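Local structure of type I modular polyketide synthase (Streptomyces albus subsp. albus, 6IYT) at residues G248-A259 against R285-L296; H320-I331 against F367-S375. The protein probably loads an ethylmalonyl extender unit from coenzyme A during salinomycin assembly, as the acyltransferase domain of one synthase module. All blocks are in the same frame, centred on the assembly; numbering follows the deposited sequence.

Contact 1 pairs two strands of the small ferredoxin-like subdomain of the acyltransferase. Contact 2 joins the chain leaving that subdomain to the end of helix 363-371. Both reach the same mixed sheet: 251-255 and 286-291 lie next to each other within it, and the short, weakly bonded strand 374-375 lies at one edge of it. Both are partly buried. Contact 1 is a regular backbone ladder with apolar side chains on one face and exposed residues such as R285 at its ends; contact 2 has little regular pairing and relies on an aromatic stack, a salt bridge and carbonyls around H320. They meet where Q323 NE2 probably bonds to K249 O, 3.0 Å away.

Contact 1: G248-A259 against R285-L296; sequences GKGAVASVSLPA and RSVTVAGQVAAL
Strands 251-255 and 286-291 run antiparallel, their axes 4.5 Å apart at closest and their directions 157° apart. A251 with G291, A253 with V289 and V255 with V287 are hydrogen-bonded pairs, each joined by two N-H...O bonds; V252-A290 and S254-T288 are the non-hydrogen-bonded pairs between them. A253 O, besides accepting from V289 N at 2.8 Å, takes a CA-H...O contact from T288 CA at 3.0 Å. The side chains of A251, A253, V255, V287 and V289, all apolar, share one face. With CG anti to the backbone N (chi1 -164°), L296 sends its two methyls up to this face from helix 293-305: CD2 lies 3.9 Å from A251 CB, and CD1 lies 3.9 Å from A253 CB. Farther along, V255 CG2 meets V289 CG2, and V262 of helix 259-266 packs on both valines. On the other face V252 spreads its branches, CG1 to T288 CB at 3.7 Å and CG2 to A290 CB at 4.0 Å. At one end P258 CG approaches the guanidinium edge of R285, 3.6 Å from NH2; at the other a water accepts from V293 N and donates to G248 O, while Q292 OE1 caps helix 293-305 by accepting from A295 N. Directional backbone bonds thus fix the register of these two central strands of the ferredoxin-like sheet, and nonpolar packing seats its helices against one side.

Contact 2: H320-I331 against F367-S375; sequences HCAQVDPLHERI and FENCRRPVS
H328 and F367 form a face-to-face stack that is nearly parallel, centroids 3.7 Å apart and planes at 7°, with H328 CD2 over the centre of the phenyl ring. F367 turns its CG anti to the backbone N (chi1 175°), which carries the ring across to helix 328-334; I331 CD1 meets the ring edge, 3.7 Å from F367 CD1, and R371 CB lies over its other face. D325 and R371 make a salt bridge, D325 OD1 to R371 NE 3.0 Å, but its hydrogen bonds are weak and the two planes stand 62° apart. The R371 guanidinium has the C321-A322 peptide over one face and R372 NH1 over the other; R372 NH2 is held by E368 OE1 in a salt bridge. H320 is gripped twice: its N donates to C370 O at 2.8 Å, and its ND1 donates to R372 O, also at 2.8 Å, nearly in the ring plane but from above the carbonyl plane. NE2 bonds to S213 OG, in what is probably the Ser-His dyad of the acyltransferase family. The bond from ND1 to R372 O, just past the helix end, limits rotation of the imidazole, V374 CG2 and C370 O flank its opposite faces, and NE2 is left directed at the serine.

Contact 1: G248-A259 against R285-L296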
loop_
_atom_site.group_PDB
_atom_site.type_symbol
_atom_site.label_atom_id
_atom_site.label_comp_id
_atom_site.label_asym_id
_atom_site.label_seq_id
_atom_site.Cartn_x
_atom_site.Cartn_y
_atom_site.Cartn_z
ATOM N N GLY A 248 -26.527 1.018 0.275
ATOM C CA GLY A 248 -27.621 1.888 0.713
ATOM C C GLY A 248 -27.999 1.708 2.180
ATOM O O GLY A 248 -28.618 2.575 2.778
ATOM N N LYS A 249 -27.682 0.562 2.741
ATOM C CA LYS A 249 -28.111 0.240 4.109
ATOM C C LYS A 249 -27.095 0.669 5.153
ATOM O O LYS A 249 -27.364 0.594 6.362
ATOM C CB LYS A 249 -28.393 -1.239 4.216
ATOM C CG LYS A 249 -29.478 -1.683 3.244
ATOM C CD LYS A 249 -29.835 -3.130 3.402
ATOM C CE LYS A 249 -31.089 -3.456 2.605
ATOM N NZ LYS A 249 -30.909 -4.649 1.731
ATOM N N GLY A 250 -25.902 1.060 4.700
ATOM C CA GLY A 250 -24.818 1.373 5.610
ATOM C C GLY A 250 -23.560 1.755 4.883
ATOM O O GLY A 250 -23.479 1.618 3.679
ATOM N N ALA A 251 -22.587 2.264 5.638
ATOM C CA ALA A 251 -21.286 2.526 5.136
ATOM C C ALA A 251 -20.293 2.515 6.309
ATOM O O ALA A 251 -20.647 2.138 7.443
ATOM C CB ALA A 251 -21.269 3.852 4.402
ATOM N N VAL A 252 -19.043 2.844 6.029
ATOM C CA VAL A 252 -18.024 2.971 7.058
ATOM C C VAL A 252 -17.335 4.343 6.959
ATOM O O VAL A 252 -17.096 4.807 5.895
ATOM C CB VAL A 252 -16.915 1.936 6.882
ATOM C CG1 VAL A 252 -15.788 2.123 7.870
ATOM C CG2 VAL A 252 -17.476 0.540 6.972
ATOM N N ALA A 253 -17.060 4.903 8.113
ATOM C CA ALA A 253 -16.382 6.186 8.218
ATOM C C ALA A 253 -15.099 6.049 9.007
ATOM O O ALA A 253 -15.018 5.299 9.969
ATOM C CB ALA A 253 -17.293 7.216 8.894
ATOM N N SER A 254 -14.088 6.794 8.605
ATOM C CA SER A 254 -12.918 6.974 9.418
ATOM C C SER A 254 -13.162 8.113 10.419
ATOM O O SER A 254 -13.716 9.143 10.059
ATOM C CB SER A 254 -11.743 7.314 8.537
ATOM O OG SER A 254 -12.098 8.416 7.751
ATOM N N VAL A 255 -12.597 7.972 11.609
ATOM C CA VAL A 255 -12.718 8.998 12.659
ATOM C C VAL A 255 -11.419 9.103 13.387
ATOM O O VAL A 255 -10.922 8.117 13.885
ATOM C CB VAL A 255 -13.787 8.607 13.688
ATOM C CG1 VAL A 255 -13.820 9.623 14.832
ATOM C CG2 VAL A 255 -15.147 8.474 13.020
ATOM N N SER A 256 -10.814 10.287 13.416
ATOM C CA SER A 256 -9.549 10.446 14.152
ATOM C C SER A 256 -9.759 10.779 15.645
ATOM O O SER A 256 -9.397 11.869 16.105
ATOM C CB SER A 256 -8.672 11.512 13.490
ATOM O OG SER A 256 -8.594 11.283 12.104
ATOM N N LEU A 257 -10.330 9.823 16.379
ATOM C CA LEU A 257 -10.411 9.865 17.830
ATOM C C LEU A 257 -10.147 8.457 18.358
ATOM O O LEU A 257 -10.378 7.494 17.659
ATOM C CB LEU A 257 -11.797 10.275 18.273
ATOM C CG LEU A 257 -12.281 11.705 18.095
ATOM C CD1 LEU A 257 -13.728 11.745 18.517
ATOM C CD2 LEU A 257 -11.451 12.720 18.890
ATOM N N PRO A 258 -9.762 8.352 19.625
ATOM C CA PRO A 258 -9.603 7.078 20.318
ATOM C C PRO A 258 -10.911 6.316 20.383
ATOM O O PRO A 258 -11.964 6.930 20.505
ATOM C CB PRO A 258 -9.144 7.489 21.736
ATOM C CG PRO A 258 -8.658 8.882 21.612
ATOM C CD PRO A 258 -9.400 9.507 20.471
ATOM N N ALA A 259 -10.835 4.984 20.373
ATOM C CA ALA A 259 -12.031 4.148 20.436
ATOM C C ALA A 259 -12.968 4.572 21.551
ATOM O O ALA A 259 -14.148 4.696 21.340
ATOM C CB ALA A 259 -11.662 2.686 20.588
ATOM N N ARG A 285 -5.407 6.850 17.911
ATOM C CA ARG A 285 -6.326 7.941 17.700
ATOM C C ARG A 285 -6.958 7.858 16.332
ATOM O O ARG A 285 -7.367 8.856 15.767
ATOM C CB ARG A 285 -5.613 9.285 17.872
ATOM C CG ARG A 285 -5.044 9.478 19.270
ATOM C CD ARG A 285 -5.440 10.824 19.851
ATOM N NE ARG A 285 -4.498 11.263 20.872
ATOM C CZ ARG A 285 -4.419 10.751 22.101
ATOM N NH1 ARG A 285 -3.485 11.187 22.938
ATOM N NH2 ARG A 285 -5.277 9.823 22.498
ATOM N N SER A 286 -7.170 6.641 15.870
ATOM C CA SER A 286 -7.700 6.434 14.556
ATOM C C SER A 286 -8.567 5.166 14.537
ATOM O O SER A 286 -8.048 4.063 14.685
ATOM C CB SER A 286 -6.536 6.281 13.573
ATOM O OG SER A 286 -7.028 5.853 12.338
ATOM N N VAL A 287 -9.865 5.333 14.319
ATOM C CA VAL A 287 -10.809 4.181 14.248
ATOM C C VAL A 287 -11.755 4.357 13.080
ATOM O O VAL A 287 -11.703 5.380 12.386
ATOM C CB VAL A 287 -11.651 3.996 15.547
ATOM C CG1 VAL A 287 -10.749 3.895 16.777
ATOM C CG2 VAL A 287 -12.670 5.122 15.700
ATOM N N THR A 288 -12.447 3.286 12.717
ATOM C CA THR A 288 -13.506 3.352 11.749
ATOM C C THR A 288 -14.827 2.935 12.416
ATOM O O THR A 288 -14.824 2.197 13.283
ATOM C CB THR A 288 -13.267 2.417 10.555
ATOM O OG1 THR A 288 -13.098 1.112 11.043
ATOM C CG2 THR A 288 -12.006 2.807 9.808
ATOM N N VAL A 289 -15.899 3.456 11.891
ATOM C CA VAL A 289 -17.241 3.240 12.425
ATOM C C VAL A 289 -18.181 2.806 11.297
ATOM O O VAL A 289 -18.173 3.410 10.229
ATOM C CB VAL A 289 -17.795 4.525 13.032
ATOM C CG1 VAL A 289 -19.239 4.312 13.501
ATOM C CG2 VAL A 289 -16.911 4.995 14.183
ATOM N N ALA A 290 -18.871 1.677 11.490
ATOM C CA ALA A 290 -19.801 1.149 10.500
ATOM C C ALA A 290 -21.231 1.353 10.959
ATOM O O ALA A 290 -21.531 1.218 12.131
ATOM C CB ALA A 290 -19.546 -0.341 10.283
ATOM N N GLY A 291 -22.137 1.541 10.012
ATOM C CA GLY A 291 -23.538 1.425 10.308
ATOM C C GLY A 291 -24.412 2.166 9.325
ATOM O O GLY A 291 -23.957 2.600 8.258
ATOM N N GLN A 292 -25.632 2.446 9.756
ATOM C CA GLN A 292 -26.646 3.040 8.902
ATOM C C GLN A 292 -26.156 4.393 8.379
ATOM O O GLN A 292 -25.537 5.146 9.105
ATOM C CB GLN A 292 -27.921 3.218 9.730
ATOM C CG GLN A 292 -29.034 3.915 9.014
ATOM C CD GLN A 292 -29.928 4.663 9.976
ATOM O OE1 GLN A 292 -29.684 5.830 10.250
ATOM N NE2 GLN A 292 -30.738 3.917 10.710
ATOM N N VAL A 293 -26.445 4.690 7.114
ATOM C CA VAL A 293 -25.862 5.868 6.455
ATOM C C VAL A 293 -26.284 7.176 7.130
ATOM O O VAL A 293 -25.452 8.036 7.394
ATOM C CB VAL A 293 -26.245 5.920 4.964
ATOM C CG1 VAL A 293 -25.727 7.214 4.322
ATOM C CG2 VAL A 293 -25.692 4.701 4.249
ATOM N N ALA A 294 -27.571 7.317 7.411
ATOM C CA ALA A 294 -28.074 8.569 8.001
ATOM C C ALA A 294 -27.418 8.854 9.348
ATOM O O ALA A 294 -26.913 9.968 9.590
ATOM C CB ALA A 294 -29.583 8.512 8.148
ATOM N N ALA A 295 -27.378 7.846 10.201
ATOM C CA ALA A 295 -26.727 7.959 11.514
ATOM C C ALA A 295 -25.237 8.250 11.356
ATOM O O ALA A 295 -24.635 9.074 12.099
ATOM C CB ALA A 295 -26.936 6.681 12.292
ATOM N N LEU A 296 -24.615 7.570 10.395
ATOM C CA LEU A 296 -23.192 7.739 10.168
ATOM C C LEU A 296 -22.867 9.151 9.729
ATOM O O LEU A 296 -21.902 9.771 10.217
ATOM C CB LEU A 296 -22.719 6.742 9.118
ATOM C CG LEU A 296 -21.215 6.556 9.055
ATOM C CD1 LEU A 296 -20.681 5.904 10.327
ATOM C CD2 LEU A 296 -20.864 5.716 7.832
HETATM O O HOH W 1 -28.737 3.423 5.588
#

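Contact 2: H320-I331 against F367-S375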
loop_
_atom_site.group_PDB
_atom_site.type_symbol
_atom_site.label_atom_id
_atom_site.label_comp_id
_atom_site.label_asym_id
_atom_site.label_seq_id
_atom_site.Cartn_x
_atom_site.Cartn_y
_atom_site.Cartn_z
ATOM N N HIS A 320 -18.307 -5.348 8.920
ATOM C CA HIS A 320 -17.650 -5.250 10.213
ATOM C C HIS A 320 -18.630 -4.807 11.306
ATOM O O HIS A 320 -18.243 -4.158 12.265
ATOM C CB HIS A 320 -16.448 -4.283 10.144
ATOM C CG HIS A 320 -15.431 -4.675 9.126
ATOM N ND1 HIS A 320 -14.742 -5.863 9.202
ATOM C CD2 HIS A 320 -15.144 -4.157 7.906
ATOM C CE1 HIS A 320 -13.991 -6.009 8.123
ATOM N NE2 HIS A 320 -14.267 -5.027 7.297
ATOM N N CYS A 321 -19.883 -5.157 11.129
ATOM C CA CYS A 321 -20.898 -4.994 12.149
ATOM C C CYS A 321 -22.019 -6.012 11.914
ATOM O O CYS A 321 -21.912 -6.863 11.020
ATOM C CB CYS A 321 -21.445 -3.563 12.126
ATOM S SG CYS A 321 -22.441 -3.204 10.692
ATOM N N ALA A 322 -23.063 -5.961 12.750
ATOM C CA ALA A 322 -24.140 -6.963 12.707
ATOM C C ALA A 322 -24.922 -6.990 11.396
ATOM O O ALA A 322 -25.654 -7.939 11.130
ATOM C CB ALA A 322 -25.100 -6.740 13.870
ATOM N N GLN A 323 -24.781 -5.963 10.567
ATOM C CA GLN A 323 -25.428 -5.993 9.228
ATOM C C GLN A 323 -24.993 -7.173 8.399
ATOM O O GLN A 323 -25.727 -7.604 7.514
ATOM C CB GLN A 323 -25.171 -4.711 8.436
ATOM C CG GLN A 323 -25.929 -3.501 8.982
ATOM C CD GLN A 323 -26.036 -2.350 7.981
ATOM O OE1 GLN A 323 -26.060 -2.555 6.739
ATOM N NE2 GLN A 323 -26.131 -1.134 8.506
ATOM N N VAL A 324 -23.810 -7.706 8.672
ATOM C CA VAL A 324 -23.352 -8.835 7.898
ATOM C C VAL A 324 -23.860 -10.169 8.452
ATOM O O VAL A 324 -23.829 -11.159 7.754
ATOM C CB VAL A 324 -21.827 -8.878 7.703
ATOM C CG1 VAL A 324 -21.308 -7.545 7.185
ATOM C CG2 VAL A 324 -21.135 -9.244 8.958
ATOM N N ASP A 325 -24.446 -10.177 9.655
ATOM C CA ASP A 325 -24.951 -11.447 10.191
ATOM C C ASP A 325 -25.986 -12.160 9.304
ATOM O O ASP A 325 -25.928 -13.381 9.153
ATOM C CB ASP A 325 -25.466 -11.304 11.612
ATOM C CG ASP A 325 -24.336 -11.252 12.632
ATOM O OD1 ASP A 325 -23.322 -11.986 12.458
ATOM O OD2 ASP A 325 -24.437 -10.461 13.577
ATOM N N PRO A 326 -26.937 -11.410 8.721
ATOM C CA PRO A 326 -27.940 -12.094 7.927
ATOM C C PRO A 326 -27.360 -12.745 6.707
ATOM O O PRO A 326 -28.074 -13.474 6.006
ATOM C CB PRO A 326 -28.904 -10.979 7.525
ATOM C CG PRO A 326 -28.772 -9.955 8.587
ATOM C CD PRO A 326 -27.362 -10.042 9.096
ATOM N N LEU A 327 -26.148 -12.354 6.338
ATOM C CA LEU A 327 -25.507 -12.892 5.143
ATOM C C LEU A 327 -24.630 -14.102 5.406
ATOM O O LEU A 327 -24.089 -14.664 4.489
ATOM C CB LEU A 327 -24.666 -11.826 4.452
ATOM C CG LEU A 327 -25.436 -10.590 4.025
ATOM C CD1 LEU A 327 -24.521 -9.660 3.246
ATOM C CD2 LEU A 327 -26.660 -10.978 3.218
ATOM N N HIS A 328 -24.520 -14.504 6.660
ATOM C CA HIS A 328 -23.599 -15.554 7.076
ATOM C C HIS A 328 -23.740 -16.818 6.220
ATOM O O HIS A 328 -22.754 -17.338 5.687
ATOM C CB HIS A 328 -23.874 -15.881 8.523
ATOM C CG HIS A 328 -22.845 -16.750 9.156
ATOM N ND1 HIS A 328 -22.864 -17.050 10.502
ATOM C CD2 HIS A 328 -21.789 -17.413 8.634
ATOM C CE1 HIS A 328 -21.824 -17.814 10.790
ATOM N NE2 HIS A 328 -21.182 -18.082 9.664
ATOM N N GLU A 329 -24.942 -17.362 6.170
ATOM C CA GLU A 329 -25.190 -18.625 5.445
ATOM C C GLU A 329 -24.817 -18.511 3.949
ATOM O O GLU A 329 -24.188 -19.419 3.368
ATOM C CB GLU A 329 -26.656 -19.030 5.598
ATOM C CG GLU A 329 -26.994 -19.536 6.984
ATOM C CD GLU A 329 -26.911 -18.456 8.057
ATOM O OE1 GLU A 329 -26.358 -18.765 9.150
ATOM O OE2 GLU A 329 -27.404 -17.321 7.808
ATOM N N ARG A 330 -25.194 -17.401 3.346
ATOM C CA ARG A 330 -24.876 -17.165 1.943
ATOM C C ARG A 330 -23.360 -17.070 1.689
ATOM O O ARG A 330 -22.858 -17.536 0.693
ATOM C CB ARG A 330 -25.610 -15.931 1.423
ATOM C CG ARG A 330 -27.083 -16.177 1.259
ATOM C CD ARG A 330 -27.870 -14.898 1.089
ATOM N NE ARG A 330 -27.798 -14.397 -0.269
ATOM C CZ ARG A 330 -28.468 -13.328 -0.679
ATOM N NH1 ARG A 330 -29.233 -12.675 0.165
ATOM N NH2 ARG A 330 -28.371 -12.934 -1.934
ATOM N N ILE A 331 -22.661 -16.436 2.619
ATOM C CA ILE A 331 -21.231 -16.273 2.461
ATOM C C ILE A 331 -20.549 -17.634 2.509
ATOM O O ILE A 331 -19.691 -17.933 1.673
ATOM C CB ILE A 331 -20.644 -15.315 3.521
ATOM C CG1 ILE A 331 -21.059 -13.870 3.199
ATOM C CG2 ILE A 331 -19.137 -15.453 3.590
ATOM C CD1 ILE A 331 -20.994 -12.918 4.396
ATOM N N PHE A 367 -15.874 -15.210 6.271
ATOM C CA PHE A 367 -16.992 -14.630 6.972
ATOM C C PHE A 367 -16.536 -13.781 8.166
ATOM O O PHE A 367 -16.942 -12.649 8.304
ATOM C CB PHE A 367 -17.978 -15.667 7.454
ATOM C CG PHE A 367 -19.081 -15.078 8.290
ATOM C CD1 PHE A 367 -20.058 -14.304 7.695
ATOM C CD2 PHE A 367 -19.013 -15.120 9.662
ATOM C CE1 PHE A 367 -21.009 -13.643 8.471
ATOM C CE2 PHE A 367 -20.001 -14.513 10.457
ATOM C CZ PHE A 367 -20.989 -13.760 9.850
ATOM N N GLU A 368 -15.681 -14.335 9.019
ATOM C CA GLU A 368 -15.186 -13.586 10.176
ATOM C C GLU A 368 -14.461 -12.318 9.728
ATOM O O GLU A 368 -14.597 -11.258 10.345
ATOM C CB GLU A 368 -14.250 -14.455 11.004
ATOM C CG GLU A 368 -14.926 -15.638 11.694
ATOM C CD GLU A 368 -15.950 -15.212 12.719
ATOM O OE1 GLU A 368 -15.595 -14.391 13.611
ATOM O OE2 GLU A 368 -17.099 -15.756 12.676
ATOM N N ASN A 369 -13.707 -12.417 8.640
ATOM C CA ASN A 369 -12.990 -11.247 8.109
ATOM C C ASN A 369 -13.928 -10.075 7.786
ATOM O O ASN A 369 -13.587 -8.924 8.061
ATOM C CB ASN A 369 -12.182 -11.650 6.897
ATOM C CG ASN A 369 -11.704 -10.473 6.088
ATOM O OD1 ASN A 369 -12.419 -9.995 5.167
ATOM N ND2 ASN A 369 -10.482 -10.074 6.316
ATOM N N CYS A 370 -15.138 -10.353 7.290
ATOM C CA CYS A 370 -16.053 -9.264 6.985
ATOM C C CYS A 370 -17.049 -8.948 8.087
ATOM O O CYS A 370 -17.631 -7.883 8.094
ATOM C CB CYS A 370 -16.749 -9.475 5.669
ATOM S SG CYS A 370 -17.934 -10.812 5.613
ATOM N N ARG A 371 -17.098 -9.786 9.110
ATOM C CA ARG A 371 -18.006 -9.561 10.256
ATOM C C ARG A 371 -17.347 -8.873 11.416
ATOM O O ARG A 371 -17.948 -7.992 12.051
ATOM C CB ARG A 371 -18.620 -10.897 10.712
ATOM C CG ARG A 371 -19.429 -10.801 11.997
ATOM C CD ARG A 371 -20.678 -9.951 11.837
ATOM N NE ARG A 371 -21.391 -9.751 13.115
ATOM C CZ ARG A 371 -21.129 -8.783 14.004
ATOM N NH1 ARG A 371 -21.906 -8.657 15.083
ATOM N NH2 ARG A 371 -20.100 -7.957 13.858
ATOM N N ARG A 372 -16.150 -9.292 11.757
ATOM C CA ARG A 372 -15.483 -8.770 12.950
ATOM C C ARG A 372 -14.861 -7.420 12.676
ATOM O O ARG A 372 -14.301 -7.201 11.605
ATOM C CB ARG A 372 -14.427 -9.726 13.423
ATOM C CG ARG A 372 -14.956 -11.128 13.684
ATOM C CD ARG A 372 -15.380 -11.317 15.144
ATOM N NE ARG A 372 -16.758 -10.915 15.396
ATOM C CZ ARG A 372 -17.820 -11.714 15.232
ATOM N NH1 ARG A 372 -19.037 -11.286 15.561
ATOM N NH2 ARG A 372 -17.673 -12.921 14.726
ATOM N N PRO A 373 -14.838 -6.557 13.689
ATOM C CA PRO A 373 -13.971 -5.357 13.644
ATOM C C PRO A 373 -12.533 -5.696 13.327
ATOM O O PRO A 373 -12.022 -6.752 13.735
ATOM C CB PRO A 373 -14.089 -4.772 15.072
ATOM C CG PRO A 373 -14.616 -5.896 15.907
ATOM C CD PRO A 373 -15.497 -6.707 14.997
ATOM N N VAL A 374 -11.892 -4.827 12.584
ATOM C CA VAL A 374 -10.504 -5.018 12.179
ATOM C C VAL A 374 -9.585 -4.597 13.328
ATOM O O VAL A 374 -9.448 -3.403 13.630
ATOM C CB VAL A 374 -10.190 -4.197 10.909
ATOM C CG1 VAL A 374 -8.823 -4.587 10.338
ATOM C CG2 VAL A 374 -11.266 -4.402 9.855
ATOM N N SER A 375 -8.813 -5.545 13.823
ATOM C CA SER A 375 -7.888 -5.276 14.899
ATOM C C SER A 375 -6.518 -4.937 14.356
ATOM O O SER A 375 -5.595 -5.705 14.496
ATOM C CB SER A 375 -7.790 -6.483 15.825
ATOM O OG SER A 375 -9.027 -6.738 16.409
#